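Local coordinates for chitin oligosaccharide binding protein NagB2 (Paenibacillus sp. FPU-7, PDB 7EHU) that binds chitin oligosaccharides, N,N'-diacetylchitobiose and N,N',N''-triacetylchitotriose, as an extracellular solute-binding protein, probably delivering them to a membrane transporter, at residues G150-T155 with W277-I282. Numbering follows the deposited sequence.
Sequences GFYYNT and WATSAI. With NAG (2-acetamido-2-deoxy-beta-D-glucopyranose), chain B; NAG (2-acetamido-2-deoxy-beta-D-glucopyranose), chain C; NAG (2-acetamido-2-deoxy-beta-D-glucopyranose), chain D.
Tyr152 reaches from the end of strand 138-154 to Thr279 and Ile282 on helix 279-283, in a periplasmic-binding-protein fold where Trp277, Ser280 and Ala281 line part of the sugar pocket. Its CB already heads for the helix, and CG, anti to the carbonyl carbon (chi1 -67°), carries the ring under Ile282. Tyr152 CG and CD1 each lie 3.6 Å from Ile282 CD1, a methyl that also covers CD2 and stands over the ring centre in a CH-pi contact, 10° off the normal. Tyr152 CE2 comes within 4.3 Å of Ala278 CB, and Tyr152 CE1 and CZ approach Thr279 OG1 to 3.6 Å. At the tip, Tyr152 OH shares a 2.8 Å hydrogen bond with Thr279 OG1, which meets the ring edge in its plane. Both buried hydroxyls have a second partner, Gly275 O for the tyrosine and Ser276 O for the threonine, tying them to the backbone where strand 271-275 ends. Trp277, in the following 3-10 segment, faces the other way: its indole lies flat against the middle sugar, C4 of NAG (chain C) 3.8 Å above the ring plane, and NE1 is hydrogen-bonded to Tyr257 OH. With an alanine here, the middle sugar would probably lose its stacking surface and Tyr257 OH its indole partner. Trp277 O accepts a nearly straight 3.1 Å hydrogen bond from N2 of NAG (chain B), whose methyl C8 rests 3.7 Å from Ala281 CB.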
# COMPACT_ATOMS: atom_id res chain seq x y z
N GLY A 150 -3.08 -7.03 -5.98
CA GLY A 150 -3.66 -8.09 -6.78
C GLY A 150 -3.78 -9.34 -5.93
O GLY A 150 -3.54 -9.31 -4.73
N PHE A 151 -4.17 -10.44 -6.58
CA PHE A 151 -4.38 -11.72 -5.89
C PHE A 151 -3.13 -12.60 -5.97
O PHE A 151 -2.78 -13.10 -7.03
CB PHE A 151 -5.55 -12.49 -6.49
CG PHE A 151 -6.90 -11.94 -6.13
CD1 PHE A 151 -7.48 -12.20 -4.91
CD2 PHE A 151 -7.59 -11.16 -7.04
CE1 PHE A 151 -8.73 -11.69 -4.59
CE2 PHE A 151 -8.84 -10.66 -6.74
CZ PHE A 151 -9.41 -10.93 -5.51
N TYR A 152 -2.49 -12.80 -4.83
CA TYR A 152 -1.62 -13.94 -4.68
C TYR A 152 -2.51 -15.18 -4.54
O TYR A 152 -3.57 -15.12 -3.92
CB TYR A 152 -0.80 -13.79 -3.40
CG TYR A 152 0.20 -12.67 -3.40
CD1 TYR A 152 1.51 -12.86 -3.83
CD2 TYR A 152 -0.15 -11.40 -2.93
CE1 TYR A 152 2.45 -11.84 -3.79
CE2 TYR A 152 0.75 -10.40 -2.90
CZ TYR A 152 2.05 -10.61 -3.32
OH TYR A 152 2.95 -9.56 -3.25
N TYR A 153 -2.11 -16.31 -5.13
CA TYR A 153 -2.94 -17.50 -5.03
C TYR A 153 -2.09 -18.76 -4.94
O TYR A 153 -0.94 -18.81 -5.38
CB TYR A 153 -4.00 -17.56 -6.15
CG TYR A 153 -3.54 -18.14 -7.47
CD1 TYR A 153 -2.88 -17.35 -8.41
CD2 TYR A 153 -3.84 -19.46 -7.82
CE1 TYR A 153 -2.51 -17.86 -9.63
CE2 TYR A 153 -3.47 -19.97 -9.05
CZ TYR A 153 -2.82 -19.17 -9.95
OH TYR A 153 -2.46 -19.69 -11.16
N ASN A 154 -2.69 -19.76 -4.33
CA ASN A 154 -2.07 -21.06 -4.11
C ASN A 154 -2.42 -21.97 -5.27
O ASN A 154 -3.57 -22.37 -5.44
CB ASN A 154 -2.54 -21.59 -2.76
CG ASN A 154 -1.86 -22.86 -2.36
OD1 ASN A 154 -1.62 -23.74 -3.19
ND2 ASN A 154 -1.49 -22.95 -1.10
N THR A 155 -1.41 -22.28 -6.08
CA THR A 155 -1.64 -23.07 -7.28
C THR A 155 -1.99 -24.51 -6.94
O THR A 155 -2.68 -25.18 -7.71
CB THR A 155 -0.40 -23.02 -8.19
OG1 THR A 155 0.79 -23.33 -7.44
CG2 THR A 155 -0.24 -21.65 -8.83
N TRP A 277 4.36 -5.47 -1.60
CA TRP A 277 5.26 -5.46 -0.44
C TRP A 277 5.08 -6.68 0.46
O TRP A 277 5.88 -6.87 1.38
CB TRP A 277 5.01 -4.15 0.37
CG TRP A 277 3.59 -4.12 0.91
CD1 TRP A 277 3.08 -4.86 1.94
CD2 TRP A 277 2.49 -3.37 0.38
NE1 TRP A 277 1.74 -4.63 2.09
CE2 TRP A 277 1.35 -3.72 1.14
CE3 TRP A 277 2.35 -2.45 -0.66
CZ2 TRP A 277 0.09 -3.19 0.87
CZ3 TRP A 277 1.11 -1.91 -0.91
CH2 TRP A 277 -0.00 -2.27 -0.14
N ALA A 278 4.09 -7.53 0.17
CA ALA A 278 3.87 -8.76 0.93
C ALA A 278 4.70 -9.92 0.40
O ALA A 278 4.73 -10.97 1.05
CB ALA A 278 2.39 -9.15 0.86
N THR A 279 5.34 -9.78 -0.76
CA THR A 279 5.98 -10.93 -1.41
C THR A 279 6.97 -11.63 -0.49
O THR A 279 7.03 -12.86 -0.47
CB THR A 279 6.66 -10.49 -2.71
OG1 THR A 279 5.64 -10.11 -3.62
CG2 THR A 279 7.49 -11.62 -3.32
N SER A 280 7.80 -10.86 0.23
CA SER A 280 8.83 -11.51 1.04
C SER A 280 8.21 -12.46 2.07
O SER A 280 8.78 -13.52 2.36
CB SER A 280 9.70 -10.48 1.77
OG SER A 280 8.90 -9.64 2.59
N ALA A 281 7.06 -12.09 2.65
CA ALA A 281 6.44 -12.98 3.63
C ALA A 281 5.94 -14.25 2.97
O ALA A 281 5.98 -15.32 3.57
CB ALA A 281 5.30 -12.25 4.34
N ILE A 282 5.46 -14.13 1.73
CA ILE A 282 4.92 -15.26 0.97
C ILE A 282 6.02 -16.18 0.46
O ILE A 282 5.75 -17.36 0.21
CB ILE A 282 3.98 -14.69 -0.11
CG1 ILE A 282 2.75 -14.10 0.59
CG2 ILE A 282 3.58 -15.74 -1.11
CD1 ILE A 282 1.94 -13.18 -0.24
C1 NAG B . 8.34 -4.66 4.14
C2 NAG B . 6.92 -4.93 4.68
C3 NAG B . 5.91 -3.99 4.03
C4 NAG B . 6.41 -2.55 3.97
C5 NAG B . 7.86 -2.49 3.50
C6 NAG B . 8.45 -1.10 3.56
C7 NAG B . 6.36 -7.26 5.31
C8 NAG B . 5.99 -8.62 4.77
N2 NAG B . 6.55 -6.30 4.39
O1 NAG B . 9.27 -5.42 4.82
O3 NAG B . 4.69 -4.09 4.76
O4 NAG B . 5.69 -1.87 2.94
O5 NAG B . 8.67 -3.33 4.33
O6 NAG B . 8.19 -0.47 4.80
O7 NAG B . 6.45 -7.03 6.51
C1 NAG C . 4.66 -0.98 3.32
C2 NAG C . 4.34 -0.19 2.06
C3 NAG C . 3.07 0.65 2.25
C4 NAG C . 1.93 -0.18 2.83
C5 NAG C . 2.44 -0.90 4.07
C6 NAG C . 1.42 -1.81 4.72
C7 NAG C . 6.35 0.45 0.76
C8 NAG C . 7.43 1.47 0.62
N2 NAG C . 5.45 0.69 1.73
O3 NAG C . 2.73 1.19 0.99
O4 NAG C . 0.88 0.68 3.23
O5 NAG C . 3.55 -1.72 3.71
O6 NAG C . 1.94 -2.37 5.92
O7 NAG C . 6.29 -0.53 0.03
C1 NAG D . -0.32 0.64 2.50
C2 NAG D . -1.33 1.50 3.21
C3 NAG D . -2.59 1.66 2.37
C4 NAG D . -2.24 2.16 0.98
C5 NAG D . -1.19 1.27 0.34
C6 NAG D . -0.71 1.76 -1.01
C7 NAG D . -1.32 1.63 5.66
C8 NAG D . -1.75 0.97 6.94
N2 NAG D . -1.64 0.99 4.53
O3 NAG D . -3.46 2.56 3.05
O4 NAG D . -3.38 2.17 0.12
O5 NAG D . -0.05 1.18 1.21
O6 NAG D . -0.13 3.06 -0.92
O7 NAG D . -0.72 2.71 5.64